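Local coordinates for protein xylulose kinase (Escherichia coli, PDB 2ITM) that phosphorylates D-xylulose with ATP to give D-xylulose 5-phosphate, and acts less efficiently on 1-deoxy-D-xylulose, at residues A80-A85 with R144-V149; V327-Y332 with G347-L352. All coordinates share one frame; numbering follows the deposited sequence.

Contact 1. Residues A80-A85 with R144-V149; sequences ATLLDA and RQIDKV
L83 pairs with K148 in a two-stranded antiparallel sheet, with D147 beside it at a bulge, and three backbone hydrogen bonds join the segments. L83 N donates to K148 O at 2.8 Å, nearly straight at 173°. The L83 carbonyl is gripped twice: D147 N reaches L83 O at 2.7 Å within the carbonyl plane, while K148 N comes to L83 O at 3.1 Å from a tilt of 28°. Two consecutive residues facing one partner make a classic beta bulge. Two CA-H...O contacts supplement these bonds, V149 CA to T81 O and D84 CA to Q145 O.

Two waters bridge the segments near D84 and A85. One molecule donates to both D84 O and D147 OD1; a second accepts from A85 N and donates to Q145 O at 2.6 Å. D147 has its CG anti to the backbone N (chi1 -169°), and that CG lies 3.7 Å from A85 CA, where a small alanine leaves room for it.

Apolar contacts are few. On one face L82 and V149 lie side by side, L82 CD2 to V149 CG2 at 4.0 Å, both branched and suited to a buried surface. On the other, L83 and K148 meet through their CB atoms, after which the bent lysine chain leads away, bringing NZ to D197 O and its charge to the ring of F164. The D84 side chain leaves the backbone away from 144-149, though its CB still touches Q145 O; its OD1 accepts from R88 N.

Helix 128-138 packs against I146 and V149 through L132, helix 152-161 meets T81 and L83, and helix 45-62 also touches T81, so this small sheet is wedged among helices of the N-terminal FGGY region.

Contact 2. Residues V327-Y332 with G347-L352; sequences VWFLPY and GVFFGL
A chi1 of -179° sets CG of F329 anti to its backbone N; from there its ring meets that of F349, their planes 49° apart. F329 CD1 lies over one face of the F349 ring, toward the rim, 3.7 Å from F349 CE2. V327 CG1 adds contacts to F349 CD2 and, at 3.5 Å, to L352 CD2. G347 has no side chain, leaving its CA 4.1 Å from F329 CE1, where a CB would clash with the ring. On the other face of the hairpin, W328 CD1 sits at the edge of the F350 ring; farther along, Y332 CE1 touches V348 CG2. W328 and F350 exchange two backbone hydrogen bonds, as do L330 and V348. An alanine at F329 would probably open a gap beside F349 and V365 of helix 358-381, leaving the F349 ring freer to turn. Strand 347-352 also pairs antiparallel with a strand of the second subunit, where F349 packs on L352 of that subunit. Mostly buried aromatic and branched side chains, on a backbone whose alternate pairs are hydrogen-bonded, thus imply a hydrophobic hairpin whose sheet runs on across the dimer interface.

How the contacts relate
Contact 1 precedes contact 2 along the chain, and the two lie on opposite sides of the chain's centre, their own centres 47 Å apart and their nearest atoms about 26 Å apart. They share no sheet or helix: 80-85 with 144-149 belongs to the N-terminal FGGY range, 327-332 with 347-352 to the C-terminal one. Each is a separate two-stranded antiparallel sheet within the chain, distinct from the larger mixed sheets. Contact 1 joins segments separated by 58 residues, about half of them helical, with the side chain of T81 about 13 Å from the bound D-xylulose; contact 2 is a local hairpin, away from the annotated sites, that takes part in forming the homodimer.

Contact 1. Residues A80-A85 with R144-V149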
loop_
_atom_site.group_PDB
_atom_site.type_symbol
_atom_site.label_atom_id
_atom_site.label_comp_id
_atom_site.label_asym_id
_atom_site.label_seq_id
_atom_site.Cartn_x
_atom_site.Cartn_y
_atom_site.Cartn_z
ATOM N N ALA A 80 32.962 10.301 14.690
ATOM C CA ALA A 80 34.410 10.289 14.596
ATOM C C ALA A 80 35.026 11.670 14.332
ATOM O O ALA A 80 34.948 12.193 13.233
ATOM C CB ALA A 80 34.870 9.293 13.582
ATOM N N THR A 81 35.637 12.238 15.358
ATOM C CA THR A 81 36.392 13.469 15.224
ATOM C C THR A 81 37.898 13.214 15.176
ATOM O O THR A 81 38.486 12.763 16.143
ATOM C CB THR A 81 36.054 14.443 16.368
ATOM O OG1 THR A 81 34.640 14.556 16.521
ATOM C CG2 THR A 81 36.513 15.840 16.036
ATOM N N LEU A 82 38.501 13.524 14.037
ATOM C CA LEU A 82 39.912 13.265 13.805
ATOM C C LEU A 82 40.781 14.511 13.965
ATOM O O LEU A 82 40.652 15.473 13.216
ATOM C CB LEU A 82 40.142 12.698 12.411
ATOM C CG LEU A 82 39.511 11.391 11.946
ATOM C CD1 LEU A 82 40.537 10.552 11.273
ATOM C CD2 LEU A 82 38.819 10.633 13.041
ATOM N N LEU A 83 41.692 14.461 14.921
ATOM C CA LEU A 83 42.580 15.566 15.196
ATOM C C LEU A 83 44.023 15.203 14.888
ATOM O O LEU A 83 44.453 14.091 15.147
ATOM C CB LEU A 83 42.454 15.975 16.659
ATOM C CG LEU A 83 41.065 16.349 17.153
ATOM C CD1 LEU A 83 41.124 16.780 18.574
ATOM C CD2 LEU A 83 40.434 17.410 16.308
ATOM N N ASP A 84 44.773 16.158 14.353
ATOM C CA ASP A 84 46.212 16.051 14.324
ATOM C C ASP A 84 46.912 16.406 15.617
ATOM O O ASP A 84 46.295 16.669 16.610
ATOM C CB ASP A 84 46.815 16.821 13.141
ATOM C CG ASP A 84 46.788 18.336 13.331
ATOM O OD1 ASP A 84 46.536 18.806 14.448
ATOM O OD2 ASP A 84 47.017 19.121 12.407
ATOM N N ALA A 85 48.232 16.406 15.560
ATOM C CA ALA A 85 49.067 16.611 16.730
ATOM C C ALA A 85 48.986 18.024 17.238
ATOM O O ALA A 85 49.346 18.287 18.369
ATOM C CB ALA A 85 50.496 16.264 16.418
ATOM N N ARG A 144 47.381 9.232 8.051
ATOM C CA ARG A 144 48.773 9.466 8.402
ATOM C C ARG A 144 48.946 10.544 9.470
ATOM O O ARG A 144 49.901 10.522 10.218
ATOM C CB ARG A 144 49.541 9.876 7.148
ATOM C CG ARG A 144 50.915 9.262 6.990
ATOM C CD ARG A 144 51.664 9.716 5.740
ATOM N NE ARG A 144 52.907 8.970 5.547
ATOM C CZ ARG A 144 53.629 8.975 4.430
ATOM N NH1 ARG A 144 53.249 9.694 3.383
ATOM N NH2 ARG A 144 54.742 8.257 4.357
ATOM N N GLN A 145 48.014 11.485 9.528
ATOM C CA GLN A 145 48.137 12.654 10.396
ATOM C C GLN A 145 47.365 12.545 11.729
ATOM O O GLN A 145 47.380 13.456 12.534
ATOM C CB GLN A 145 47.675 13.908 9.660
ATOM C CG GLN A 145 48.448 14.277 8.432
ATOM C CD GLN A 145 47.789 15.427 7.696
ATOM O OE1 GLN A 145 47.192 15.239 6.646
ATOM N NE2 GLN A 145 47.882 16.613 8.260
ATOM N N ILE A 146 46.687 11.432 11.952
ATOM C CA ILE A 146 45.824 11.293 13.112
ATOM C C ILE A 146 46.616 11.191 14.407
ATOM O O ILE A 146 47.454 10.317 14.560
ATOM C CB ILE A 146 44.937 10.049 12.980
ATOM C CG1 ILE A 146 43.971 10.175 11.815
ATOM C CG2 ILE A 146 44.175 9.795 14.259
ATOM C CD1 ILE A 146 43.209 8.935 11.565
ATOM N N ASP A 147 46.332 12.093 15.338
ATOM C CA ASP A 147 46.911 12.040 16.665
ATOM C C ASP A 147 45.878 11.645 17.678
ATOM O O ASP A 147 46.180 11.028 18.677
ATOM C CB ASP A 147 47.565 13.382 17.015
ATOM C CG ASP A 147 48.424 13.303 18.268
ATOM O OD1 ASP A 147 48.044 13.863 19.311
ATOM O OD2 ASP A 147 49.486 12.692 18.317
ATOM N N LYS A 148 44.641 12.011 17.397
ATOM C CA LYS A 148 43.553 11.849 18.339
ATOM C C LYS A 148 42.229 11.629 17.617
ATOM O O LYS A 148 41.940 12.272 16.615
ATOM C CB LYS A 148 43.453 13.072 19.248
ATOM C CG LYS A 148 43.373 12.752 20.702
ATOM C CD LYS A 148 44.590 12.006 21.149
ATOM C CE LYS A 148 45.191 12.668 22.348
ATOM N NZ LYS A 148 46.216 11.822 22.956
ATOM N N VAL A 149 41.444 10.710 18.156
ATOM C CA VAL A 149 40.068 10.497 17.756
ATOM C C VAL A 149 39.116 10.784 18.925
ATOM O O VAL A 149 39.178 10.142 19.955
ATOM C CB VAL A 149 39.861 9.060 17.250
ATOM C CG1 VAL A 149 38.416 8.785 16.955
ATOM C CG2 VAL A 149 40.711 8.799 16.039
HETATM O O HOH W 1 45.942 15.970 19.247
HETATM O O HOH W 2 49.389 14.815 13.594
#

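Contact 2. Residues V327-Y332 with G347-L352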
loop_
_atom_site.group_PDB
_atom_site.type_symbol
_atom_site.label_atom_id
_atom_site.label_comp_id
_atom_site.label_asym_id
_atom_site.label_seq_id
_atom_site.Cartn_x
_atom_site.Cartn_y
_atom_site.Cartn_z
ATOM N N VAL A 327 -7.759 -5.810 9.918
ATOM C CA VAL A 327 -6.676 -5.259 9.128
ATOM C C VAL A 327 -5.385 -5.435 9.887
ATOM O O VAL A 327 -5.357 -5.290 11.092
ATOM C CB VAL A 327 -6.867 -3.758 8.923
ATOM C CG1 VAL A 327 -5.884 -3.234 7.946
ATOM C CG2 VAL A 327 -8.248 -3.464 8.471
ATOM N N TRP A 328 -4.316 -5.741 9.167
ATOM C CA TRP A 328 -3.006 -5.853 9.772
ATOM C C TRP A 328 -2.075 -4.733 9.316
ATOM O O TRP A 328 -1.800 -4.584 8.138
ATOM C CB TRP A 328 -2.402 -7.230 9.501
ATOM C CG TRP A 328 -3.274 -8.342 9.947
ATOM C CD1 TRP A 328 -4.249 -8.942 9.234
ATOM C CD2 TRP A 328 -3.260 -8.984 11.219
ATOM N NE1 TRP A 328 -4.851 -9.920 9.976
ATOM C CE2 TRP A 328 -4.255 -9.966 11.204
ATOM C CE3 TRP A 328 -2.497 -8.833 12.377
ATOM C CZ2 TRP A 328 -4.518 -10.775 12.297
ATOM C CZ3 TRP A 328 -2.755 -9.637 13.451
ATOM C CH2 TRP A 328 -3.754 -10.597 13.406
ATOM N N PHE A 329 -1.592 -3.952 10.270
ATOM C CA PHE A 329 -0.573 -2.952 10.000
ATOM C C PHE A 329 0.798 -3.461 10.392
ATOM O O PHE A 329 1.032 -3.791 11.538
ATOM C CB PHE A 329 -0.900 -1.640 10.720
ATOM C CG PHE A 329 0.097 -0.542 10.483
ATOM C CD1 PHE A 329 0.211 0.056 9.251
ATOM C CD2 PHE A 329 0.898 -0.090 11.503
ATOM C CE1 PHE A 329 1.103 1.065 9.048
ATOM C CE2 PHE A 329 1.795 0.913 11.299
ATOM C CZ PHE A 329 1.898 1.488 10.066
ATOM N N LEU A 330 1.704 -3.532 9.429
ATOM C CA LEU A 330 3.050 -3.972 9.709
ATOM C C LEU A 330 4.071 -2.855 9.531
ATOM O O LEU A 330 4.417 -2.490 8.422
ATOM C CB LEU A 330 3.399 -5.212 8.887
ATOM C CG LEU A 330 2.353 -6.329 8.798
ATOM C CD1 LEU A 330 2.524 -7.152 7.580
ATOM C CD2 LEU A 330 2.335 -7.191 10.007
ATOM N N PRO A 331 4.530 -2.309 10.647
ATOM C CA PRO A 331 5.494 -1.224 10.611
ATOM C C PRO A 331 6.905 -1.756 10.660
ATOM O O PRO A 331 7.259 -2.523 11.532
ATOM C CB PRO A 331 5.174 -0.444 11.849
ATOM C CG PRO A 331 4.660 -1.459 12.802
ATOM C CD PRO A 331 4.214 -2.667 12.018
ATOM N N TYR A 332 7.678 -1.365 9.682
ATOM C CA TYR A 332 9.021 -1.796 9.569
ATOM C C TYR A 332 10.013 -0.725 9.898
ATOM O O TYR A 332 10.124 0.280 9.246
ATOM C CB TYR A 332 9.288 -2.368 8.194
ATOM C CG TYR A 332 8.595 -3.649 7.934
ATOM C CD1 TYR A 332 7.349 -3.676 7.407
ATOM C CD2 TYR A 332 9.184 -4.826 8.225
ATOM C CE1 TYR A 332 6.726 -4.829 7.170
ATOM C CE2 TYR A 332 8.575 -5.963 8.000
ATOM C CZ TYR A 332 7.338 -5.970 7.472
ATOM O OH TYR A 332 6.730 -7.124 7.261
ATOM N N GLY A 347 5.688 1.036 6.380
ATOM C CA GLY A 347 4.530 0.307 6.841
ATOM C C GLY A 347 3.790 -0.414 5.740
ATOM O O GLY A 347 3.812 -0.010 4.586
ATOM N N VAL A 348 3.122 -1.489 6.120
ATOM C CA VAL A 348 2.179 -2.170 5.255
ATOM C C VAL A 348 0.801 -2.256 5.894
ATOM O O VAL A 348 0.681 -2.611 7.051
ATOM C CB VAL A 348 2.668 -3.561 4.887
ATOM C CG1 VAL A 348 1.796 -4.159 3.839
ATOM C CG2 VAL A 348 4.104 -3.515 4.422
ATOM N N PHE A 349 -0.230 -1.910 5.131
ATOM C CA PHE A 349 -1.606 -2.287 5.450
ATOM C C PHE A 349 -2.020 -3.545 4.696
ATOM O O PHE A 349 -2.179 -3.527 3.488
ATOM C CB PHE A 349 -2.581 -1.155 5.122
ATOM C CG PHE A 349 -2.765 -0.169 6.211
ATOM C CD1 PHE A 349 -2.574 1.170 5.989
ATOM C CD2 PHE A 349 -3.170 -0.572 7.458
ATOM C CE1 PHE A 349 -2.768 2.087 7.001
ATOM C CE2 PHE A 349 -3.352 0.328 8.461
ATOM C CZ PHE A 349 -3.152 1.658 8.235
ATOM N N PHE A 350 -2.187 -4.626 5.439
ATOM C CA PHE A 350 -2.479 -5.934 4.890
ATOM C C PHE A 350 -3.891 -6.414 5.217
ATOM O O PHE A 350 -4.301 -6.410 6.346
ATOM C CB PHE A 350 -1.463 -6.953 5.399
ATOM C CG PHE A 350 -1.645 -8.312 4.830
ATOM C CD1 PHE A 350 -1.123 -8.633 3.597
ATOM C CD2 PHE A 350 -2.351 -9.264 5.514
ATOM C CE1 PHE A 350 -1.298 -9.864 3.073
ATOM C CE2 PHE A 350 -2.531 -10.499 4.989
ATOM C CZ PHE A 350 -2.003 -10.801 3.763
ATOM N N GLY A 351 -4.607 -6.857 4.198
ATOM C CA GLY A 351 -5.868 -7.565 4.396
ATOM C C GLY A 351 -7.078 -6.671 4.443
ATOM O O GLY A 351 -8.001 -6.932 5.189
ATOM N N LEU A 352 -7.087 -5.606 3.672
ATOM C CA LEU A 352 -8.186 -4.678 3.628
ATOM C C LEU A 352 -9.354 -5.191 2.796
ATOM O O LEU A 352 -9.167 -5.720 1.733
ATOM C CB LEU A 352 -7.733 -3.326 3.086
ATOM C CG LEU A 352 -6.425 -2.701 3.590
ATOM C CD1 LEU A 352 -5.766 -1.920 2.513
ATOM C CD2 LEU A 352 -6.656 -1.831 4.799
#